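Local coordinates for protein acyl-CoA thioesterase II TesB2 (Mycobacterium marinum, PDB 3U0A) that probably hydrolyses fatty acyl-CoA thioesters to the free fatty acid and coenzyme A, as a double-hotdog enzyme of the C/M/P thioester hydrolase family, at residues L11-L16 with T76-E81; E17-R22 with V50-P55; Q44-A49 with A108-A113; T200-A205 with V218-H223. All blocks are in the same frame, centred on the assembly; numbering follows the deposited sequence.

Contact 1: residues L11-L16 with T76-E81. With SO4 (sulfate ion), chain D.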
loop_
_atom_site.group_PDB
_atom_site.type_symbol
_atom_site.label_atom_id
_atom_site.label_comp_id
_atom_site.label_asym_id
_atom_site.label_seq_id
_atom_site.Cartn_x
_atom_site.Cartn_y
_atom_site.Cartn_z
ATOM N N LEU A 11 -18.409 -12.194 8.074
ATOM C CA LEU A 11 -17.982 -13.533 7.701
ATOM C C LEU A 11 -19.114 -14.362 7.089
ATOM O O LEU A 11 -18.852 -15.367 6.460
ATOM C CB LEU A 11 -17.374 -14.245 8.917
ATOM C CG LEU A 11 -15.844 -14.107 9.043
ATOM C CD1 LEU A 11 -15.339 -12.661 9.055
ATOM C CD2 LEU A 11 -15.431 -14.842 10.300
ATOM N N ASP A 12 -20.350 -13.900 7.228
ATOM C CA ASP A 12 -21.530 -14.622 6.750
ATOM C C ASP A 12 -21.717 -14.380 5.253
ATOM O O ASP A 12 -22.205 -13.337 4.854
ATOM C CB ASP A 12 -22.773 -14.180 7.585
ATOM C CG ASP A 12 -24.104 -14.931 7.202
ATOM O OD1 ASP A 12 -24.058 -16.131 6.762
ATOM O OD2 ASP A 12 -25.217 -14.317 7.379
ATOM N N LEU A 13 -21.290 -15.334 4.430
ATOM C CA LEU A 13 -21.449 -15.271 2.978
ATOM C C LEU A 13 -22.191 -16.491 2.459
ATOM O O LEU A 13 -21.862 -17.603 2.847
ATOM C CB LEU A 13 -20.087 -15.279 2.285
ATOM C CG LEU A 13 -19.188 -14.045 2.231
ATOM C CD1 LEU A 13 -17.971 -14.480 1.410
ATOM C CD2 LEU A 13 -19.862 -12.817 1.638
ATOM N N GLU A 14 -23.149 -16.294 1.560
ATOM C CA GLU A 14 -23.763 -17.391 0.835
ATOM C C GLU A 14 -22.882 -17.772 -0.350
ATOM O O GLU A 14 -22.464 -16.920 -1.106
ATOM C CB GLU A 14 -25.143 -16.956 0.301
ATOM C CG GLU A 14 -25.956 -18.079 -0.358
ATOM C CD GLU A 14 -27.191 -17.593 -1.139
ATOM O OE1 GLU A 14 -27.404 -16.353 -1.270
ATOM O OE2 GLU A 14 -27.948 -18.460 -1.639
ATOM N N GLN A 15 -22.619 -19.039 -0.573
ATOM C CA GLN A 15 -21.874 -19.387 -1.780
ATOM C C GLN A 15 -22.795 -19.790 -2.898
ATOM O O GLN A 15 -23.490 -20.761 -2.793
ATOM C CB GLN A 15 -20.902 -20.513 -1.523
ATOM C CG GLN A 15 -20.237 -21.083 -2.765
ATOM C CD GLN A 15 -19.288 -22.182 -2.382
ATOM O OE1 GLN A 15 -19.386 -22.700 -1.287
ATOM N NE2 GLN A 15 -18.359 -22.521 -3.244
ATOM N N LEU A 16 -22.741 -19.048 -3.983
ATOM C CA LEU A 16 -23.584 -19.255 -5.105
ATOM C C LEU A 16 -23.020 -20.274 -6.073
ATOM O O LEU A 16 -23.794 -20.921 -6.768
ATOM C CB LEU A 16 -23.755 -17.944 -5.849
ATOM C CG LEU A 16 -24.406 -16.793 -5.110
ATOM C CD1 LEU A 16 -24.450 -15.625 -6.045
ATOM C CD2 LEU A 16 -25.809 -17.199 -4.670
ATOM N N THR A 76 -24.626 -7.866 -2.455
ATOM C CA THR A 76 -23.423 -7.791 -3.284
ATOM C C THR A 76 -22.910 -9.210 -3.603
ATOM O O THR A 76 -22.985 -10.123 -2.783
ATOM C CB THR A 76 -22.316 -6.978 -2.586
ATOM O OG1 THR A 76 -22.851 -5.731 -2.158
ATOM C CG2 THR A 76 -21.115 -6.726 -3.535
ATOM N N VAL A 77 -22.402 -9.360 -4.815
ATOM C CA VAL A 77 -21.844 -10.588 -5.273
ATOM C C VAL A 77 -20.338 -10.414 -5.433
ATOM O O VAL A 77 -19.865 -9.389 -5.920
ATOM C CB VAL A 77 -22.495 -10.989 -6.599
ATOM C CG1 VAL A 77 -21.740 -12.134 -7.263
ATOM C CG2 VAL A 77 -23.956 -11.321 -6.351
ATOM N N PHE A 78 -19.592 -11.430 -5.024
ATOM C CA PHE A 78 -18.132 -11.391 -5.032
ATOM C C PHE A 78 -17.625 -12.448 -6.003
ATOM O O PHE A 78 -17.915 -13.647 -5.861
ATOM C CB PHE A 78 -17.580 -11.592 -3.604
ATOM C CG PHE A 78 -18.155 -10.625 -2.614
ATOM C CD1 PHE A 78 -17.606 -9.362 -2.458
ATOM C CD2 PHE A 78 -19.303 -10.928 -1.915
ATOM C CE1 PHE A 78 -18.166 -8.446 -1.604
ATOM C CE2 PHE A 78 -19.859 -10.016 -1.039
ATOM C CZ PHE A 78 -19.291 -8.778 -0.882
ATOM N N LEU A 79 -16.874 -11.966 -6.989
ATOM C CA LEU A 79 -16.294 -12.772 -8.021
ATOM C C LEU A 79 -14.797 -12.950 -7.808
ATOM O O LEU A 79 -14.021 -12.046 -8.073
ATOM C CB LEU A 79 -16.551 -12.083 -9.345
ATOM C CG LEU A 79 -18.036 -11.877 -9.626
ATOM C CD1 LEU A 79 -18.159 -11.304 -11.031
ATOM C CD2 LEU A 79 -18.813 -13.217 -9.452
ATOM N N VAL A 80 -14.418 -14.144 -7.360
ATOM C CA VAL A 80 -13.036 -14.483 -7.000
ATOM C C VAL A 80 -12.292 -15.053 -8.205
ATOM O O VAL A 80 -12.851 -15.852 -8.926
ATOM C CB VAL A 80 -12.962 -15.523 -5.835
ATOM C CG1 VAL A 80 -11.526 -15.759 -5.379
ATOM C CG2 VAL A 80 -13.807 -15.077 -4.666
ATOM N N GLU A 81 -11.035 -14.632 -8.389
ATOM C CA GLU A 81 -10.144 -15.124 -9.446
ATOM C C GLU A 81 -8.953 -15.798 -8.795
ATOM O O GLU A 81 -8.295 -15.154 -7.970
ATOM C CB GLU A 81 -9.618 -13.945 -10.237
ATOM C CG GLU A 81 -8.598 -14.324 -11.301
ATOM C CD GLU A 81 -7.914 -13.091 -11.875
ATOM O OE1 GLU A 81 -8.571 -12.350 -12.655
ATOM O OE2 GLU A 81 -6.733 -12.832 -11.486
HETATM S S SO4 D . -14.804 -24.636 -3.592
HETATM O O1 SO4 D . -13.846 -24.850 -4.741
HETATM O O2 SO4 D . -14.107 -23.960 -2.467
HETATM O O3 SO4 D . -15.935 -23.753 -4.018
HETATM O O4 SO4 D . -15.431 -25.971 -3.191
#

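Contact 2: residues E17-R22 with V50-P55. With NA (sodium ion), chain G.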
loop_
_atom_site.group_PDB
_atom_site.type_symbol
_atom_site.label_atom_id
_atom_site.label_comp_id
_atom_site.label_asym_id
_atom_site.label_seq_id
_atom_site.Cartn_x
_atom_site.Cartn_y
_atom_site.Cartn_z
ATOM N N GLU A 17 -21.697 -20.405 -6.148
ATOM C CA GLU A 17 -21.040 -21.390 -7.036
ATOM C C GLU A 17 -19.578 -21.338 -6.711
ATOM O O GLU A 17 -19.170 -20.487 -5.969
ATOM C CB GLU A 17 -21.230 -21.005 -8.514
ATOM C CG GLU A 17 -21.815 -22.076 -9.393
ATOM C CD GLU A 17 -20.943 -23.334 -9.515
ATOM O OE1 GLU A 17 -21.525 -24.426 -9.416
ATOM O OE2 GLU A 17 -19.695 -23.245 -9.699
ATOM N N VAL A 18 -18.761 -22.200 -7.282
ATOM C CA VAL A 18 -17.314 -22.057 -7.084
ATOM C C VAL A 18 -16.863 -20.618 -7.479
ATOM O O VAL A 18 -17.225 -20.110 -8.555
ATOM C CB VAL A 18 -16.505 -23.120 -7.865
ATOM C CG1 VAL A 18 -15.020 -22.875 -7.725
ATOM C CG2 VAL A 18 -16.870 -24.533 -7.409
ATOM N N ASN A 19 -16.122 -19.963 -6.585
ATOM C CA ASN A 19 -15.597 -18.636 -6.845
ATOM C C ASN A 19 -16.639 -17.528 -6.987
ATOM O O ASN A 19 -16.299 -16.470 -7.467
ATOM C CB ASN A 19 -14.689 -18.622 -8.090
ATOM C CG ASN A 19 -13.462 -19.514 -7.954
ATOM O OD1 ASN A 19 -12.910 -19.680 -6.878
ATOM N ND2 ASN A 19 -13.027 -20.069 -9.049
ATOM N N ILE A 20 -17.901 -17.768 -6.595
ATOM C CA ILE A 20 -18.963 -16.733 -6.600
ATOM C C ILE A 20 -19.632 -16.788 -5.241
ATOM O O ILE A 20 -20.117 -17.816 -4.847
ATOM C CB ILE A 20 -20.033 -16.945 -7.719
ATOM C CG1 ILE A 20 -19.367 -17.213 -9.094
ATOM C CG2 ILE A 20 -21.018 -15.769 -7.765
ATOM C CD1 ILE A 20 -20.298 -17.256 -10.306
ATOM N N TYR A 21 -19.654 -15.663 -4.536
ATOM C CA TYR A 21 -20.239 -15.561 -3.190
ATOM C C TYR A 21 -21.177 -14.346 -3.159
ATOM O O TYR A 21 -21.123 -13.487 -4.026
ATOM C CB TYR A 21 -19.119 -15.430 -2.146
ATOM C CG TYR A 21 -18.198 -16.658 -2.060
ATOM C CD1 TYR A 21 -18.437 -17.668 -1.154
ATOM C CD2 TYR A 21 -17.107 -16.789 -2.893
ATOM C CE1 TYR A 21 -17.611 -18.767 -1.069
ATOM C CE2 TYR A 21 -16.280 -17.897 -2.829
ATOM C CZ TYR A 21 -16.525 -18.888 -1.917
ATOM O OH TYR A 21 -15.710 -19.998 -1.858
ATOM N N ARG A 22 -22.063 -14.287 -2.180
ATOM C CA ARG A 22 -23.011 -13.185 -2.080
ATOM C C ARG A 22 -23.113 -12.791 -0.638
ATOM O O ARG A 22 -23.268 -13.658 0.227
ATOM C CB ARG A 22 -24.400 -13.558 -2.597
ATOM C CG ARG A 22 -25.417 -12.449 -2.390
ATOM C CD ARG A 22 -26.638 -12.537 -3.300
ATOM N NE ARG A 22 -27.485 -13.669 -2.976
ATOM C CZ ARG A 22 -28.462 -14.114 -3.749
ATOM N NH1 ARG A 22 -29.162 -15.159 -3.382
ATOM N NH2 ARG A 22 -28.723 -13.523 -4.898
ATOM N N VAL A 50 -10.716 -15.673 1.039
ATOM C CA VAL A 50 -10.252 -16.605 2.035
ATOM C C VAL A 50 -10.916 -18.008 1.880
ATOM O O VAL A 50 -10.306 -19.062 2.161
ATOM C CB VAL A 50 -10.488 -16.016 3.437
ATOM C CG1 VAL A 50 -10.259 -17.045 4.535
ATOM C CG2 VAL A 50 -9.593 -14.825 3.649
ATOM N N ARG A 51 -12.148 -18.018 1.383
ATOM C CA ARG A 51 -12.895 -19.274 1.231
ATOM C C ARG A 51 -12.424 -20.157 0.075
ATOM O O ARG A 51 -12.709 -21.357 0.046
ATOM C CB ARG A 51 -14.387 -18.980 1.161
ATOM C CG ARG A 51 -14.856 -18.695 2.568
ATOM C CD ARG A 51 -16.338 -18.571 2.772
ATOM N NE ARG A 51 -17.133 -19.675 2.230
ATOM C CZ ARG A 51 -18.453 -19.767 2.410
ATOM N NH1 ARG A 51 -19.139 -20.814 1.909
ATOM N NH2 ARG A 51 -19.086 -18.813 3.132
ATOM N N THR A 52 -11.670 -19.551 -0.840
ATOM C CA THR A 52 -11.103 -20.218 -2.006
ATOM C C THR A 52 -9.643 -20.576 -1.783
ATOM O O THR A 52 -8.983 -21.085 -2.690
ATOM C CB THR A 52 -11.176 -19.316 -3.273
ATOM O OG1 THR A 52 -10.215 -18.258 -3.179
ATOM C CG2 THR A 52 -12.554 -18.734 -3.432
ATOM N N VAL A 53 -9.140 -20.307 -0.580
ATOM C CA VAL A 53 -7.726 -20.568 -0.244
ATOM C C VAL A 53 -7.591 -21.716 0.732
ATOM O O VAL A 53 -8.253 -21.747 1.729
ATOM C CB VAL A 53 -7.029 -19.290 0.286
ATOM C CG1 VAL A 53 -5.608 -19.570 0.745
ATOM C CG2 VAL A 53 -7.085 -18.218 -0.787
ATOM N N ASP A 54 -6.745 -22.674 0.377
ATOM C CA ASP A 54 -6.208 -23.655 1.312
ATOM C C ASP A 54 -5.802 -23.001 2.652
ATOM O O ASP A 54 -4.976 -22.103 2.671
ATOM C CB ASP A 54 -4.996 -24.326 0.674
ATOM C CG ASP A 54 -4.467 -25.498 1.504
ATOM O OD1 ASP A 54 -4.333 -25.366 2.753
ATOM O OD2 ASP A 54 -4.197 -26.564 0.889
ATOM N N PRO A 55 -6.387 -23.453 3.774
ATOM C CA PRO A 55 -6.146 -22.761 5.042
ATOM C C PRO A 55 -4.746 -22.911 5.608
ATOM O O PRO A 55 -4.404 -22.162 6.529
ATOM C CB PRO A 55 -7.198 -23.337 6.003
ATOM C CG PRO A 55 -7.834 -24.482 5.314
ATOM C CD PRO A 55 -7.420 -24.500 3.873
HETATM NA NA NA G . -8.313 -20.020 3.827
HETATM O O HOH W 1 -6.685 -18.497 4.744
#

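Contact 3: residues Q44-A49 with A108-A113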
loop_
_atom_site.group_PDB
_atom_site.type_symbol
_atom_site.label_atom_id
_atom_site.label_comp_id
_atom_site.label_asym_id
_atom_site.label_seq_id
_atom_site.Cartn_x
_atom_site.Cartn_y
_atom_site.Cartn_z
ATOM N N GLN A 44 -15.925 -8.227 3.229
ATOM C CA GLN A 44 -16.574 -9.378 2.637
ATOM C C GLN A 44 -15.827 -9.804 1.383
ATOM O O GLN A 44 -15.672 -10.999 1.153
ATOM C CB GLN A 44 -18.060 -9.129 2.379
ATOM C CG GLN A 44 -18.909 -9.170 3.668
ATOM C CD GLN A 44 -20.399 -9.527 3.440
ATOM O OE1 GLN A 44 -21.155 -8.800 2.766
ATOM N NE2 GLN A 44 -20.816 -10.638 4.014
ATOM N N SER A 45 -15.317 -8.860 0.607
ATOM C CA SER A 45 -14.466 -9.195 -0.519
ATOM C C SER A 45 -13.275 -10.053 -0.080
ATOM O O SER A 45 -12.930 -11.000 -0.758
ATOM C CB SER A 45 -13.964 -7.934 -1.220
ATOM O OG SER A 45 -15.018 -7.106 -1.603
ATOM N N LEU A 46 -12.656 -9.726 1.052
ATOM C CA LEU A 46 -11.536 -10.544 1.560
ATOM C C LEU A 46 -11.991 -11.930 2.015
ATOM O O LEU A 46 -11.336 -12.937 1.716
ATOM C CB LEU A 46 -10.795 -9.859 2.711
ATOM C CG LEU A 46 -9.701 -10.674 3.394
ATOM C CD1 LEU A 46 -8.540 -10.981 2.490
ATOM C CD2 LEU A 46 -9.191 -9.987 4.636
ATOM N N VAL A 47 -13.124 -11.966 2.722
ATOM C CA VAL A 47 -13.639 -13.219 3.230
ATOM C C VAL A 47 -13.896 -14.159 2.069
ATOM O O VAL A 47 -13.628 -15.344 2.168
ATOM C CB VAL A 47 -14.901 -13.011 4.065
ATOM C CG1 VAL A 47 -15.567 -14.350 4.416
ATOM C CG2 VAL A 47 -14.556 -12.230 5.301
ATOM N N SER A 48 -14.385 -13.612 0.963
ATOM C CA SER A 48 -14.568 -14.379 -0.277
ATOM C C SER A 48 -13.278 -14.969 -0.830
ATOM O O SER A 48 -13.255 -16.080 -1.377
ATOM C CB SER A 48 -15.146 -13.469 -1.349
ATOM O OG SER A 48 -16.548 -13.455 -1.261
ATOM N N ALA A 49 -12.220 -14.174 -0.754
ATOM C CA ALA A 49 -10.923 -14.616 -1.164
ATOM C C ALA A 49 -10.508 -15.809 -0.275
ATOM O O ALA A 49 -10.057 -16.814 -0.787
ATOM C CB ALA A 49 -9.930 -13.455 -1.072
ATOM N N ALA A 108 -5.291 -9.932 -2.680
ATOM C CA ALA A 108 -4.747 -10.408 -1.418
ATOM C C ALA A 108 -3.780 -11.570 -1.639
ATOM O O ALA A 108 -3.962 -12.352 -2.565
ATOM C CB ALA A 108 -5.872 -10.808 -0.463
ATOM N N SER A 109 -2.768 -11.670 -0.754
ATOM C CA SER A 109 -1.730 -12.708 -0.817
ATOM C C SER A 109 -1.766 -13.581 0.434
ATOM O O SER A 109 -1.952 -13.090 1.538
ATOM C CB SER A 109 -0.338 -12.074 -0.982
ATOM O OG SER A 109 0.656 -13.017 -1.397
ATOM N N PHE A 110 -1.583 -14.876 0.231
ATOM C CA PHE A 110 -1.618 -15.874 1.291
ATOM C C PHE A 110 -0.314 -16.737 1.293
ATOM O O PHE A 110 0.179 -17.155 0.239
ATOM C CB PHE A 110 -2.863 -16.763 1.105
ATOM C CG PHE A 110 -4.166 -15.994 1.008
ATOM C CD1 PHE A 110 -4.446 -15.218 -0.094
ATOM C CD2 PHE A 110 -5.109 -16.066 2.019
ATOM C CE1 PHE A 110 -5.621 -14.509 -0.189
ATOM C CE2 PHE A 110 -6.304 -15.349 1.936
ATOM C CZ PHE A 110 -6.557 -14.562 0.827
ATOM N N GLN A 111 0.241 -16.986 2.477
ATOM C CA GLN A 111 1.504 -17.697 2.603
ATOM C C GLN A 111 1.431 -18.751 3.658
ATOM O O GLN A 111 0.745 -18.600 4.657
ATOM C CB GLN A 111 2.626 -16.720 2.960
ATOM C CG GLN A 111 4.034 -17.328 3.072
ATOM C CD GLN A 111 5.033 -16.412 3.773
ATOM O OE1 GLN A 111 4.650 -15.551 4.534
ATOM N NE2 GLN A 111 6.315 -16.599 3.504
ATOM N N THR A 112 2.197 -19.809 3.466
ATOM C CA THR A 112 2.368 -20.811 4.526
ATOM C C THR A 112 3.270 -20.298 5.680
ATOM O O THR A 112 3.922 -19.253 5.607
ATOM C CB THR A 112 2.895 -22.165 3.985
ATOM O OG1 THR A 112 4.059 -21.940 3.200
ATOM C CG2 THR A 112 1.867 -22.858 3.148
ATOM N N ALA A 113 3.265 -21.046 6.776
ATOM C CA ALA A 113 4.133 -20.733 7.907
ATOM C C ALA A 113 5.570 -21.040 7.521
ATOM O O ALA A 113 5.886 -22.164 7.212
ATOM C CB ALA A 113 3.722 -21.530 9.150
#

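Contact 4: residues T200-A205 with V218-H223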
loop_
_atom_site.group_PDB
_atom_site.type_symbol
_atom_site.label_atom_id
_atom_site.label_comp_id
_atom_site.label_asym_id
_atom_site.label_seq_id
_atom_site.Cartn_x
_atom_site.Cartn_y
_atom_site.Cartn_z
ATOM N N THR A 200 -11.553 4.544 10.561
ATOM C CA THR A 200 -10.825 5.516 11.412
ATOM C C THR A 200 -9.570 6.142 10.864
ATOM O O THR A 200 -9.248 7.212 11.287
ATOM C CB THR A 200 -10.431 4.896 12.754
ATOM O OG1 THR A 200 -9.468 3.858 12.529
ATOM C CG2 THR A 200 -11.654 4.344 13.429
ATOM N N LEU A 201 -8.842 5.503 9.968
ATOM C CA LEU A 201 -7.554 6.081 9.534
ATOM C C LEU A 201 -7.644 7.404 8.801
ATOM O O LEU A 201 -6.905 8.283 9.120
ATOM C CB LEU A 201 -6.737 5.119 8.685
ATOM C CG LEU A 201 -5.318 5.542 8.311
ATOM C CD1 LEU A 201 -4.443 5.800 9.527
ATOM C CD2 LEU A 201 -4.717 4.429 7.469
ATOM N N LEU A 202 -8.545 7.551 7.851
ATOM C CA LEU A 202 -8.560 8.739 7.004
ATOM C C LEU A 202 -8.866 10.025 7.785
ATOM O O LEU A 202 -8.545 11.140 7.323
ATOM C CB LEU A 202 -9.525 8.570 5.811
ATOM C CG LEU A 202 -8.920 7.860 4.582
ATOM C CD1 LEU A 202 -9.976 7.560 3.501
ATOM C CD2 LEU A 202 -7.763 8.673 4.007
ATOM N N GLY A 203 -9.475 9.862 8.965
ATOM C CA GLY A 203 -9.641 10.961 9.940
ATOM C C GLY A 203 -8.324 11.675 10.267
ATOM O O GLY A 203 -8.307 12.872 10.515
ATOM N N SER A 204 -7.213 10.949 10.248
ATOM C CA SER A 204 -5.902 11.532 10.591
ATOM C C SER A 204 -5.460 12.647 9.613
ATOM O O SER A 204 -4.642 13.514 9.985
ATOM C CB SER A 204 -4.812 10.451 10.683
ATOM O OG SER A 204 -4.511 9.882 9.415
ATOM N N ALA A 205 -5.997 12.610 8.389
ATOM C CA ALA A 205 -5.780 13.660 7.415
ATOM C C ALA A 205 -6.395 14.997 7.874
ATOM O O ALA A 205 -5.882 16.045 7.478
ATOM C CB ALA A 205 -6.320 13.262 6.043
ATOM N N VAL A 218 -15.323 14.127 0.835
ATOM C CA VAL A 218 -14.531 13.094 1.440
ATOM C C VAL A 218 -15.003 11.694 0.986
ATOM O O VAL A 218 -16.202 11.396 0.948
ATOM C CB VAL A 218 -14.626 13.218 2.968
ATOM C CG1 VAL A 218 -14.317 11.891 3.627
ATOM C CG2 VAL A 218 -13.701 14.315 3.463
ATOM N N ALA A 219 -14.032 10.855 0.641
ATOM C CA ALA A 219 -14.268 9.479 0.205
ATOM C C ALA A 219 -13.013 8.665 0.457
ATOM O O ALA A 219 -11.944 9.217 0.605
ATOM C CB ALA A 219 -14.634 9.430 -1.273
ATOM N N SER A 220 -13.174 7.354 0.555
ATOM C CA SER A 220 -12.058 6.426 0.565
ATOM C C SER A 220 -11.766 6.074 -0.891
ATOM O O SER A 220 -12.653 5.663 -1.611
ATOM C CB SER A 220 -12.393 5.155 1.398
ATOM O OG SER A 220 -12.543 5.422 2.761
ATOM N N LEU A 221 -10.533 6.235 -1.317
ATOM C CA LEU A 221 -10.111 5.834 -2.667
ATOM C C LEU A 221 -9.519 4.403 -2.703
ATOM O O LEU A 221 -9.763 3.617 -3.621
ATOM C CB LEU A 221 -9.089 6.848 -3.181
ATOM C CG LEU A 221 -9.564 8.295 -3.242
ATOM C CD1 LEU A 221 -8.433 9.223 -3.659
ATOM C CD2 LEU A 221 -10.725 8.424 -4.220
ATOM N N ASP A 222 -8.733 4.084 -1.690
ATOM C CA ASP A 222 -8.097 2.793 -1.627
ATOM C C ASP A 222 -7.796 2.344 -0.206
ATOM O O ASP A 222 -8.231 2.972 0.745
ATOM C CB ASP A 222 -6.841 2.777 -2.522
ATOM C CG ASP A 222 -5.626 3.462 -1.906
ATOM O OD1 ASP A 222 -5.544 3.681 -0.682
ATOM O OD2 ASP A 222 -4.712 3.729 -2.695
ATOM N N HIS A 223 -7.162 1.187 -0.099
ATOM C CA HIS A 223 -6.428 0.802 1.073
ATOM C C HIS A 223 -5.468 -0.315 0.706
ATOM O O HIS A 223 -5.669 -1.050 -0.271
ATOM C CB HIS A 223 -7.336 0.461 2.294
ATOM C CG HIS A 223 -8.177 -0.808 2.153
ATOM N ND1 HIS A 223 -9.172 -1.079 2.979
ATOM C CD2 HIS A 223 -8.114 -1.874 1.258
ATOM C CE1 HIS A 223 -9.724 -2.272 2.639
ATOM N NE2 HIS A 223 -9.080 -2.738 1.586
#

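Contact 1: residues L11-L16 with T76-E81
Leu13 lays its CD2 methyl obliquely against the Phe78 ring, the two side chains crossing at about a right angle. The methyl lies 3.9 Å from Phe78 CE2 and 4.1 Å from Phe78 CD2, so it meets the ring at its CD2-CE2 bond. Phe78 comes to it by torsion: CG stands beside the backbone N (chi1 -54°), which brings the end of the ring nearer to Leu13 than its CB would suggest. Both residues also touch helix 34-51: Gln44 and Ser48 meet both, and Phe78 also meets Ser45. This is the hotdog fold of the thioesterase, in which a curved antiparallel sheet wraps round a central helix; Leu13 and Phe78, both buried and apolar, suit the layer between sheet and helix. Strand 20-23 runs between strands 14-17 and 76-85, which explains why Leu16 and Val77, the residues of closest backbone approach, still have CA atoms 8.8 Å apart. They meet over this middle strand through their side chains alone, Leu16 CD1 to Val77 CG2 at 4.3 Å. Val77, next in the strand to the helix-facing Phe78, packs with Ile20 on the other face of the sheet. Gln15, its chain extended, sends NE2 to O3 of a sulfate at 2.8 Å, a weak bond bent to 128°; Arg82 holds the same ion, which probably came from the crystallisation liquor.

Contact 2: residues E17-R22 with V50-P55
Asn19 OD1 accepts a hydrogen bond from Arg82 NE and also rests against Thr52 CG2 at 3.6 Å. Asn19 belongs to the type II beta turn Glu17-Ile20 that joins strands 14-17 and 20-23 at the edge of the hotdog sheet, while Thr52 lies just after the last turn of the central helix, 34-51. The third position of such a turn needs a positive phi, 66° at Asn19, which asparagine tolerates better than most residues. Thr52 OG1 hydrogen-bonds back to Ala49 O, and this leaves the methyl CG2 for Asn19 and for the edge of the Tyr21 ring, near its plane. Tyr21 points at the helix end. Its OH lies 3.4 Å from Arg51 CB, so the tyrosine meets the aliphatic root of the arginine with its hydroxyl end and the guanidinium with the flank of its ring. Bent at chi3 (51°), Arg51 folds back along that flank; the two planes stand 66° apart, so this is not a parallel stack. Arg51 NH2 hydrogen-bonds to Leu13 O. At the C-terminal end of the helix, a sodium ion is bound by Val50 O, by Val53 O at 2.7 Å and by a water at 2.4 Å. Over one face of the Arg51 guanidinium, Tyr21 CE1 stands 3.3 Å above the plane, displaced toward the rim.

Contact 3: residues Q44-A49 with A108-A113
Phe110 reaches from strand 101-111 to helix 34-51 and meets Ala49 and Leu46 there, joining sheet to central helix in the hotdog core of the N-terminal half. The ring leaves CB beside the backbone N (chi1 -54°) and points at the helix. Along one side, Phe110 CD2 packs on Val53 and CE2 on Val50, the residues round the helix end. Along the other, Phe110 CE1 lies 3.7 Å from the CB of Ala108, two residues back on the same face of the strand. The far atom, CZ, touches the helix itself, with the Ala49 methyl 4.0 Å away and oblique to the ring. The helix and strand axes approach to 10.0 Å; the methyls of Ala49 and Ala108 are short enough to leave room for the Phe110 ring and the Leu46 tip between them. Leu46 lies one turn earlier on the helix and is buried against Leu62 of strand 58-66. The alternate residues Ser109 and Gln111 face the second subunit, where Gln111 OE1 bonds to Arg250 NH1 of that chain. With CG anti to the backbone N (chi1 175°), Leu46 extends CD1 to 4.0 Å from Ala108 CB and 4.4 Å from Phe110 CZ.

Contact 4: residues T200-A205 with V218-H223
Leu202 and Ser220 meet without a planar side chain on either side, the flat groups of residues 218-223 being engaged elsewhere. The His223 ring packs edge-to-face with Phe66 and hydrogen-bonds through ND1 to Asp198; the Asp222 carboxylate takes Glu271 N on OD1 and, on OD2, Trp226 NE1 of the second subunit. The contact itself rests on one methyl group: Leu202 CD1 lies 3.4 Å from Ser220 OG and 3.9 Å from Ala219 O, so the leucine tip rests against a hydroxyl and a backbone carbonyl. Ser220 OG stands beside its own backbone N (chi1 -67°), the position that brings it alongside the methyl. In the second hotdog half of the chain, the 3-10 turn 202-205 follows helix 186-200 and carries Leu202 against strand 217-227, with Gln270 of the adjacent strand 264-275 and Thr253 of strand 250-259 beside the leucine. Arg35 of helix 34-51 also touches it, so the place lies where the two halves meet. A small serine lets the leucine come close to the strand. The turn is tied from within: Leu201 O accepts from Ser204 N and from Ser204 OG, both at 2.9 Å, the hydroxyl approaching nearly in line with the carbonyl (161°).

How the contacts relate
Contacts 1, 2 and 3 cluster round helix 34-51 in the first hotdog half. The centres of contacts 1 and 2 are 7 Å apart and joined by strand pairing, with a probable hydrogen bond from Phe78 N to Tyr21 O at 2.8 Å. Those of contacts 2 and 3 lie 10 Å apart, and the Phe110 side chain is about 5 Å from the sodium ion bound in contact 2. Ser48 faces contacts 1 and 2 alike: its OG is 3.2 Å from Phe78 CB and 3.4 Å from Tyr21 CB. Contact 4, in the second half, has its centre 22 Å from that of contact 3; both touch the second subunit.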